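Local coordinates for protein endo-N-acetyl-beta-D-glucosaminidase (Hypocrea jecorina, PDB 4AC1) that hydrolyses the chitobiose core of N-linked glycans between its two N-acetylglucosamines, as a family 18 glycoside hydrolase, and deglycosylates the cellulases of its fungus, at residues A[39-44]-A[49-54]; A[70-75]-A[116-121]; A[156-161]-A[204-209]. One frame throughout, in Å; residues are numbered along the deposited sequence.

Interaction 1: residues A[39-44]-A[49-54]. With ZN (zinc ion), chain N; ZN (zinc ion), chain L.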
loop_
_atom_site.group_PDB
_atom_site.type_symbol
_atom_site.label_atom_id
_atom_site.label_comp_id
_atom_site.label_asym_id
_atom_site.label_seq_id
_atom_site.Cartn_x
_atom_site.Cartn_y
_atom_site.Cartn_z
ATOM N N CYS A 39 1.259 3.090 -8.011
ATOM C CA CYS A 39 1.428 4.307 -7.224
ATOM C C CYS A 39 2.527 5.193 -7.828
ATOM O O CYS A 39 3.252 4.734 -8.704
ATOM C CB CYS A 39 1.761 3.949 -5.767
ATOM S SG CYS A 39 3.283 2.989 -5.515
ATOM N N SER A 40 2.667 6.448 -7.391
ATOM C CA SER A 40 1.761 7.129 -6.471
ATOM C C SER A 40 0.871 8.100 -7.226
ATOM O O SER A 40 1.350 8.965 -7.967
ATOM C CB SER A 40 2.540 7.899 -5.408
ATOM O OG SER A 40 3.330 7.022 -4.622
ATOM N N PHE A 41 -0.435 7.964 -7.038
ATOM C CA PHE A 41 -1.385 8.956 -7.535
ATOM C C PHE A 41 -1.266 10.233 -6.697
ATOM O O PHE A 41 -1.000 10.182 -5.490
ATOM C CB PHE A 41 -2.817 8.408 -7.524
ATOM C CG PHE A 41 -3.082 7.368 -8.590
ATOM C CD1 PHE A 41 -3.528 7.746 -9.853
ATOM C CD2 PHE A 41 -2.883 6.015 -8.331
ATOM C CE1 PHE A 41 -3.788 6.792 -10.841
ATOM C CE2 PHE A 41 -3.135 5.053 -9.317
ATOM C CZ PHE A 41 -3.588 5.444 -10.573
ATOM N N HIS A 42 -1.431 11.366 -7.375
ATOM C CA HIS A 42 -1.313 12.700 -6.787
ATOM C C HIS A 42 -2.517 13.544 -7.173
ATOM O O HIS A 42 -2.845 13.667 -8.364
ATOM C CB HIS A 42 -0.065 13.407 -7.313
ATOM C CG HIS A 42 1.199 12.644 -7.099
ATOM N ND1 HIS A 42 1.636 12.280 -5.845
ATOM C CD2 HIS A 42 2.136 12.197 -7.969
ATOM C CE1 HIS A 42 2.776 11.622 -5.952
ATOM N NE2 HIS A 42 3.102 11.560 -7.229
ATOM N N ILE A 43 -3.181 14.099 -6.164
ATOM C CA ILE A 43 -4.249 15.075 -6.366
ATOM C C ILE A 43 -3.600 16.458 -6.354
ATOM O O ILE A 43 -2.908 16.829 -5.397
ATOM C CB ILE A 43 -5.338 14.981 -5.258
ATOM C CG1 ILE A 43 -5.833 13.538 -5.070
ATOM C CG2 ILE A 43 -6.486 15.977 -5.517
ATOM C CD1 ILE A 43 -6.599 12.966 -6.221
ATOM N N ASN A 44 -3.805 17.213 -7.427
ATOM C CA ASN A 44 -3.148 18.508 -7.603
ATOM C C ASN A 44 -4.141 19.652 -7.599
ATOM O O ASN A 44 -5.033 19.686 -8.446
ATOM C CB ASN A 44 -2.384 18.507 -8.927
ATOM C CG ASN A 44 -1.361 17.389 -9.004
ATOM O OD1 ASN A 44 -1.455 16.500 -9.852
ATOM N ND2 ASN A 44 -0.395 17.407 -8.091
ATOM N N VAL A 49 -5.479 14.669 -11.768
ATOM C CA VAL A 49 -4.769 13.580 -11.117
ATOM C C VAL A 49 -3.568 13.158 -11.970
ATOM O O VAL A 49 -3.668 13.041 -13.197
ATOM C CB VAL A 49 -5.704 12.396 -10.872
ATOM C CG1 VAL A 49 -4.939 11.130 -10.462
ATOM C CG2 VAL A 49 -6.753 12.762 -9.854
ATOM N N HIS A 50 -2.422 12.987 -11.313
ATOM C CA HIS A 50 -1.252 12.410 -11.929
ATOM C C HIS A 50 -0.927 11.071 -11.282
ATOM O O HIS A 50 -1.180 10.870 -10.088
ATOM C CB HIS A 50 -0.057 13.347 -11.751
ATOM C CG HIS A 50 -0.030 14.485 -12.726
ATOM N ND1 HIS A 50 -1.069 15.380 -12.854
ATOM C CD2 HIS A 50 0.910 14.868 -13.628
ATOM C CE1 HIS A 50 -0.767 16.271 -13.785
ATOM N NE2 HIS A 50 0.427 15.983 -14.270
ATOM N N LEU A 51 -0.389 10.155 -12.079
ATOM C CA LEU A 51 0.301 8.978 -11.567
ATOM C C LEU A 51 1.769 9.324 -11.726
ATOM O O LEU A 51 2.281 9.384 -12.850
ATOM C CB LEU A 51 -0.085 7.738 -12.373
ATOM C CG LEU A 51 0.671 6.453 -12.021
ATOM C CD1 LEU A 51 0.551 6.124 -10.513
ATOM C CD2 LEU A 51 0.163 5.293 -12.871
ATOM N N ASN A 52 2.436 9.606 -10.610
ATOM C CA ASN A 52 3.812 10.096 -10.657
ATOM C C ASN A 52 3.888 11.338 -11.564
ATOM O O ASN A 52 3.191 12.315 -11.283
ATOM C CB ASN A 52 4.790 8.960 -11.000
ATOM C CG ASN A 52 4.620 7.776 -10.056
ATOM O OD1 ASN A 52 4.565 7.958 -8.843
ATOM N ND2 ASN A 52 4.464 6.585 -10.610
ATOM N N ASP A 53 4.656 11.297 -12.652
ATOM C CA ASP A 53 4.918 12.522 -13.422
ATOM C C ASP A 53 3.950 12.845 -14.563
ATOM O O ASP A 53 4.118 13.872 -15.233
ATOM C CB ASP A 53 6.372 12.559 -13.903
ATOM C CG ASP A 53 7.360 12.516 -12.754
ATOM O OD1 ASP A 53 7.121 13.189 -11.728
ATOM O OD2 ASP A 53 8.374 11.795 -12.876
ATOM N N PHE A 54 2.951 11.990 -14.789
ATOM C CA PHE A 54 2.015 12.163 -15.902
ATOM C C PHE A 54 0.600 11.802 -15.477
ATOM O O PHE A 54 0.421 10.981 -14.570
ATOM C CB PHE A 54 2.391 11.266 -17.084
ATOM C CG PHE A 54 3.777 11.502 -17.633
ATOM C CD1 PHE A 54 3.978 12.423 -18.651
ATOM C CD2 PHE A 54 4.866 10.776 -17.159
ATOM C CE1 PHE A 54 5.255 12.635 -19.178
ATOM C CE2 PHE A 54 6.140 10.976 -17.674
ATOM C CZ PHE A 54 6.332 11.910 -18.690
HETATM ZN ZN ZN N . 2.059 17.415 -15.194
HETATM ZN ZN ZN L . 1.261 17.120 -15.782
HETATM O O HOH W 1 5.339 10.023 -7.442
HETATM O O HOH W 2 2.354 15.714 -16.509
HETATM O O HOH W 3 2.393 18.673 -16.754
HETATM O O HOH W 4 -0.186 17.598 -17.086
#
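Phe41 and Leu51 face each other as an antiparallel non-hydrogen-bonded pair. In Phe41, chi1 (-72°) puts CG beside the backbone N, and chi2 (-89°) turns one ring face to Leu51. Its CB lies near the backbone O of His50; CD1 meets Val49 CG1 at 3.7 Å at the ring edge; CE1 brushes Leu51 CB at 4.1 Å; and CD2, CE2 and CZ spread beneath Leu51 CD1, which sits 4.0 Å from the Phe41 ring centroid, 10° off the normal, a CH-pi contact. Trp65 of helix 62-73 packs on both residues. This is a beta hairpin in which barrel strand 35-42 of the GH18 (beta/alpha)8 fold turns back into short strand 50-51, with His42 and His50 as its hydrogen-bonded pair. The peptide between Cys39 and Ser40 is cis, which presents its N-H and C=O side by side to the Asn52 amide: Ser40 N donates to Asn52 OD1 (2.8 Å) and Asn52 ND2 to Cys39 O (2.9 Å). Water 1 also donates to Asn52 OD1 and links it to His42 NE2. His50 NE2 binds zinc, modelled at two positions too close to be filled together, while its ND1 is hydrogen-bonded to Val48 O.

Interaction 2: residues A[70-75]-A[116-121]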
loop_
_atom_site.group_PDB
_atom_site.type_symbol
_atom_site.label_atom_id
_atom_site.label_comp_id
_atom_site.label_asym_id
_atom_site.label_seq_id
_atom_site.Cartn_x
_atom_site.Cartn_y
_atom_site.Cartn_z
ATOM N N THR A 70 -3.693 -8.580 -17.417
ATOM C CA THR A 70 -3.072 -9.890 -17.298
ATOM C C THR A 70 -2.819 -10.263 -15.838
ATOM O O THR A 70 -2.995 -11.427 -15.438
ATOM C CB THR A 70 -1.768 -9.915 -18.097
ATOM O OG1 THR A 70 -2.054 -9.466 -19.428
ATOM C CG2 THR A 70 -1.166 -11.310 -18.145
ATOM N N MET A 71 -2.419 -9.277 -15.040
ATOM C CA MET A 71 -2.234 -9.501 -13.610
ATOM C C MET A 71 -3.545 -9.944 -12.962
ATOM O O MET A 71 -3.586 -10.898 -12.193
ATOM C CB MET A 71 -1.723 -8.233 -12.946
ATOM C CG MET A 71 -0.336 -7.815 -13.420
ATOM S SD MET A 71 0.991 -8.962 -12.979
ATOM C CE MET A 71 1.340 -8.437 -11.300
ATOM N N LYS A 72 -4.624 -9.240 -13.297
ATOM C CA LYS A 72 -5.940 -9.607 -12.784
ATOM C C LYS A 72 -6.388 -10.995 -13.251
ATOM O O LYS A 72 -6.930 -11.762 -12.457
ATOM C CB LYS A 72 -6.981 -8.539 -13.124
ATOM C CG LYS A 72 -6.753 -7.249 -12.343
ATOM C CD LYS A 72 -7.851 -6.205 -12.541
ATOM C CE LYS A 72 -7.627 -5.407 -13.810
ATOM N NZ LYS A 72 -8.557 -4.224 -13.906
ATOM N N GLN A 73 -6.117 -11.344 -14.509
ATOM C CA GLN A 73 -6.403 -12.699 -14.991
ATOM C C GLN A 73 -5.721 -13.786 -14.155
ATOM O O GLN A 73 -6.288 -14.859 -13.927
ATOM C CB GLN A 73 -6.017 -12.843 -16.463
ATOM C CG GLN A 73 -6.549 -14.129 -17.095
ATOM C CD GLN A 73 -6.317 -14.222 -18.599
ATOM O OE1 GLN A 73 -6.047 -13.224 -19.268
ATOM N NE2 GLN A 73 -6.431 -15.436 -19.136
ATOM N N ALA A 74 -4.498 -13.515 -13.702
ATOM C CA ALA A 74 -3.760 -14.471 -12.885
ATOM C C ALA A 74 -4.257 -14.522 -11.438
ATOM O O ALA A 74 -3.799 -15.356 -10.657
ATOM C CB ALA A 74 -2.279 -14.164 -12.924
ATOM N N GLY A 75 -5.197 -13.648 -11.081
ATOM C CA GLY A 75 -5.770 -13.652 -9.738
ATOM C C GLY A 75 -5.267 -12.575 -8.788
ATOM O O GLY A 75 -5.679 -12.547 -7.624
ATOM N N ASN A 116 -11.937 4.728 -14.314
ATOM C CA ASN A 116 -11.310 4.738 -15.638
ATOM C C ASN A 116 -10.173 3.734 -15.781
ATOM O O ASN A 116 -9.953 3.186 -16.869
ATOM C CB ASN A 116 -10.828 6.140 -16.015
ATOM C CG ASN A 116 -11.974 7.111 -16.268
ATOM O OD1 ASN A 116 -13.071 6.718 -16.664
ATOM N ND2 ASN A 116 -11.715 8.390 -16.042
ATOM N N PHE A 117 -9.453 3.485 -14.690
ATOM C CA PHE A 117 -8.285 2.599 -14.736
ATOM C C PHE A 117 -8.583 1.245 -14.125
ATOM O O PHE A 117 -7.703 0.395 -13.996
ATOM C CB PHE A 117 -7.049 3.332 -14.208
ATOM C CG PHE A 117 -6.721 4.511 -15.061
ATOM C CD1 PHE A 117 -6.098 4.335 -16.293
ATOM C CD2 PHE A 117 -7.182 5.774 -14.724
ATOM C CE1 PHE A 117 -5.871 5.412 -17.141
ATOM C CE2 PHE A 117 -6.953 6.861 -15.569
ATOM C CZ PHE A 117 -6.297 6.670 -16.779
ATOM N N GLN A 118 -9.861 1.048 -13.808
ATOM C CA GLN A 118 -10.412 -0.245 -13.416
ATOM C C GLN A 118 -9.689 -0.832 -12.198
ATOM O O GLN A 118 -9.394 -2.031 -12.126
ATOM C CB GLN A 118 -10.469 -1.199 -14.623
ATOM C CG GLN A 118 -11.358 -0.645 -15.748
ATOM C CD GLN A 118 -11.431 -1.519 -16.989
ATOM O OE1 GLN A 118 -10.496 -2.233 -17.331
ATOM N NE2 GLN A 118 -12.552 -1.435 -17.692
ATOM N N LEU A 119 -9.450 0.037 -11.222
ATOM C CA LEU A 119 -8.777 -0.364 -9.993
ATOM C C LEU A 119 -9.725 -1.087 -9.063
ATOM O O LEU A 119 -10.921 -0.788 -9.025
ATOM C CB LEU A 119 -8.197 0.856 -9.287
ATOM C CG LEU A 119 -7.166 1.649 -10.094
ATOM C CD1 LEU A 119 -6.731 2.874 -9.306
ATOM C CD2 LEU A 119 -5.949 0.801 -10.477
ATOM N N GLU A 120 -9.188 -2.031 -8.307
ATOM C CA GLU A 120 -9.996 -2.862 -7.426
ATOM C C GLU A 120 -9.902 -2.424 -5.975
ATOM O O GLU A 120 -10.516 -3.017 -5.097
ATOM C CB GLU A 120 -9.583 -4.322 -7.582
ATOM C CG GLU A 120 -9.725 -4.755 -9.035
ATOM C CD GLU A 120 -9.500 -6.216 -9.275
ATOM O OE1 GLU A 120 -8.342 -6.683 -9.175
ATOM O OE2 GLU A 120 -10.485 -6.906 -9.603
ATOM N N GLY A 121 -9.132 -1.372 -5.740
ATOM C CA GLY A 121 -8.978 -0.827 -4.408
ATOM C C GLY A 121 -8.121 0.408 -4.444
ATOM O O GLY A 121 -7.517 0.745 -5.461
HETATM O O HOH W 5 -6.387 -2.178 -13.675
HETATM O O HOH W 6 -8.330 -3.447 -16.480
#
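The backbones of Lys72, near the C-terminal end of helix 62-73, and Glu120, in the loop 117-120, stand well apart, with their CA atoms 9.5 Å from each other. Both chains leave a helix by a Schellman motif: Gly75, at positive phi, closes the turn that carries Lys72, and Gln118, with phi 57°, ends helix 100-116 before the chain enters barrel strand 121-125. A long side chain must span the gap, and that of Lys72 runs out almost straight and then bends at chi3 (-83°), which brings NZ onto Gln118 O at 2.9 Å, tilted 22° from the carbonyl plane. Two waters share the ammonium: water 6 accepts from Lys72 NZ at 2.7 Å and donates to Gln118 OE1, and water 5 accepts from NZ and donates to Phe117 O. Lower down, the aliphatic part of Lys72 passes obliquely over the Glu120 carboxylate, with CD 3.4 Å from Glu120 OE1, an oxygen that accepts a hydrogen bond from Val78 N. Cut back to an alanine, this lysine position would probably leave Gln118 O and both waters without their shared donor and open a gap beside Glu120. Since Lys72 NZ stays 5.3 Å from Glu120 OE1, the ammonium is held by a backbone carbonyl and water, and the carboxylate probably acts on it no more than as a distant opposite charge at this surface.

Interaction 3: residues A[156-161]-A[204-209]. With ZN (zinc ion), chain I.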
loop_
_atom_site.group_PDB
_atom_site.type_symbol
_atom_site.label_atom_id
_atom_site.label_comp_id
_atom_site.label_asym_id
_atom_site.label_seq_id
_atom_site.Cartn_x
_atom_site.Cartn_y
_atom_site.Cartn_z
ATOM N N PRO A 156 -0.328 3.434 7.628
ATOM C CA PRO A 156 0.270 4.059 8.810
ATOM C C PRO A 156 1.711 3.600 8.996
ATOM O O PRO A 156 2.044 2.459 8.693
ATOM C CB PRO A 156 -0.578 3.498 9.951
ATOM C CG PRO A 156 -1.092 2.187 9.432
ATOM C CD PRO A 156 -1.318 2.397 7.979
ATOM N N VAL A 157 2.560 4.481 9.512
ATOM C CA VAL A 157 3.844 4.021 10.012
ATOM C C VAL A 157 3.558 3.227 11.289
ATOM O O VAL A 157 2.573 3.474 11.982
ATOM C CB VAL A 157 4.849 5.176 10.220
ATOM C CG1 VAL A 157 5.026 5.961 8.930
ATOM C CG2 VAL A 157 4.435 6.082 11.366
ATOM N N ALA A 158 4.406 2.257 11.601
ATOM C CA ALA A 158 4.082 1.314 12.669
ATOM C C ALA A 158 3.748 1.989 14.005
ATOM O O ALA A 158 2.749 1.641 14.632
ATOM C CB ALA A 158 5.209 0.301 12.846
ATOM N N SER A 159 4.562 2.964 14.418
ATOM C CA SER A 159 4.360 3.673 15.683
ATOM C C SER A 159 3.014 4.410 15.733
ATOM O O SER A 159 2.517 4.712 16.810
ATOM C CB SER A 159 5.522 4.626 15.975
ATOM O OG SER A 159 5.775 5.449 14.858
ATOM N N ALA A 160 2.426 4.714 14.579
ATOM C CA ALA A 160 1.105 5.362 14.558
ATOM C C ALA A 160 -0.012 4.442 15.038
ATOM O O ALA A 160 -1.097 4.911 15.393
ATOM C CB ALA A 160 0.791 5.903 13.177
ATOM N N LEU A 161 0.268 3.145 15.064
ATOM C CA LEU A 161 -0.678 2.151 15.579
ATOM C C LEU A 161 -0.367 1.771 17.032
ATOM O O LEU A 161 -0.993 0.870 17.604
ATOM C CB LEU A 161 -0.697 0.907 14.691
ATOM C CG LEU A 161 -1.017 1.117 13.207
ATOM C CD1 LEU A 161 -1.179 -0.218 12.518
ATOM C CD2 LEU A 161 -2.232 2.007 12.996
ATOM N N ASP A 204 3.371 -7.170 18.063
ATOM C CA ASP A 204 2.583 -7.553 19.249
ATOM C C ASP A 204 1.966 -6.340 19.958
ATOM O O ASP A 204 0.827 -6.395 20.419
ATOM C CB ASP A 204 3.436 -8.324 20.271
ATOM C CG ASP A 204 3.821 -9.748 19.821
ATOM O OD1 ASP A 204 3.180 -10.357 18.938
ATOM O OD2 ASP A 204 4.786 -10.279 20.405
ATOM N N ARG A 205 2.728 -5.254 20.061
ATOM C CA ARG A 205 2.226 -4.024 20.676
ATOM C C ARG A 205 1.045 -3.441 19.877
ATOM O O ARG A 205 0.051 -2.966 20.447
ATOM C CB ARG A 205 3.360 -3.007 20.826
ATOM C CG ARG A 205 3.048 -1.831 21.751
ATOM C CD ARG A 205 4.253 -0.903 21.940
ATOM N NE ARG A 205 5.402 -1.590 22.522
ATOM C CZ ARG A 205 6.511 -1.930 21.872
ATOM N NH1 ARG A 205 6.661 -1.660 20.583
ATOM N NH2 ARG A 205 7.482 -2.561 22.524
ATOM N N ILE A 206 1.154 -3.493 18.552
ATOM C CA ILE A 206 0.088 -3.009 17.689
ATOM C C ILE A 206 -1.184 -3.849 17.900
ATOM O O ILE A 206 -2.282 -3.304 18.047
ATOM C CB ILE A 206 0.542 -3.036 16.220
ATOM C CG1 ILE A 206 1.563 -1.918 15.961
ATOM C CG2 ILE A 206 -0.653 -2.927 15.290
ATOM C CD1 ILE A 206 2.377 -2.081 14.678
ATOM N N VAL A 207 -1.028 -5.170 17.950
ATOM C CA VAL A 207 -2.171 -6.061 18.180
ATOM C C VAL A 207 -2.829 -5.769 19.534
ATOM O O VAL A 207 -4.059 -5.702 19.636
ATOM C CB VAL A 207 -1.785 -7.548 18.046
ATOM C CG1 VAL A 207 -2.930 -8.451 18.513
ATOM C CG2 VAL A 207 -1.412 -7.863 16.602
ATOM N N ALA A 208 -1.996 -5.554 20.551
ATOM C CA ALA A 208 -2.484 -5.232 21.899
ATOM C C ALA A 208 -3.181 -3.869 21.960
ATOM O O ALA A 208 -3.960 -3.613 22.873
ATOM C CB ALA A 208 -1.340 -5.300 22.900
ATOM N N ASN A 209 -2.907 -3.003 20.984
ATOM C CA ASN A 209 -3.540 -1.688 20.875
ATOM C C ASN A 209 -4.838 -1.708 20.047
ATOM O O ASN A 209 -5.369 -0.658 19.690
ATOM C CB ASN A 209 -2.560 -0.646 20.307
ATOM C CG ASN A 209 -2.907 0.771 20.737
ATOM O OD1 ASN A 209 -3.404 0.987 21.853
ATOM N ND2 ASN A 209 -2.651 1.741 19.869
HETATM ZN ZN ZN I . -3.448 2.541 23.231
HETATM O O HOH W 7 -3.653 3.894 24.760
HETATM O O HOH W 8 -4.791 3.490 22.132
HETATM O O HOH W 9 -2.140 1.409 24.563
HETATM O O HOH W 10 -4.898 1.569 24.052
#
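Ile206, on helix 201-208, crosses Leu161 obliquely and also touches Ala158, and the contact joins that helix to the loop following strand 151-154 of the GH18 (beta/alpha)8 barrel. Residues 158-161 of the loop form a short 3-10 turn, closed by Leu161 N donating to Ala158 O, which brings Leu161 to face the helix; the CA atoms of Leu161 and Ile206 are only 5.6 Å apart. The two side chains point at each other and divide the contact by branch. Ile206 CG1 rests on Leu161 CB at 3.8 Å, while the CG2 branch of Ile206 lies against the same CB and reaches Leu161 CD1 at 3.9 Å. The CD1 end of Ile206 extends past Leu161 to the turn itself, 3.7 Å from Ala158 O and 4.1 Å from Ala158 CB. Thr188 of strand 185-189 touches all three residues, so the apolar patch lies against the barrel wall, and Tyr172 of helix 172-179 packs on Leu161.

At the helix end the chemistry turns polar. Asn209, the first residue past the helix, has CG opposite its backbone N (chi1 -154°), which directs the amide at the loop. Asn209 ND2 donates to Leu161 O at 2.9 Å, fairly straight at 161°, but it comes from above the carbonyl plane, 55° out of it. The acceptor lies close to the plane of the Asn209 amide, which steadies the rotation of that group. The oxygen of the same amide binds zinc, which would be expected to polarise the group and strengthen its N-H as a donor. Asp163 OD2 and four waters complete the six-ligand zinc site, in which Asn209 OD1 binds the metal at 2.1 Å.

Overall arrangement
Interactions 1 and 2 are neighbours: helix 62-73, which carries Lys72, also covers Phe41 and Leu51 through Trp65, and the two contacts touch where Phe41 CE2 meets Leu119 CD1 at 4.2 Å. Interaction 3 lies on the opposite side of the chain's centre, about 29 Å from interaction 1 and 30 Å from interaction 2, centre to centre. Interactions 1 and 3 are buried, joining hairpin strands and a loop to a helix respectively; each pairs apolar packing with an asparagine amide on backbone atoms, and each has zinc at its outer margin. Interaction 2, at the surface, rests on a lysine ammonium held by a carbonyl and water, with a carboxylate packed on the lysine's aliphatic chain.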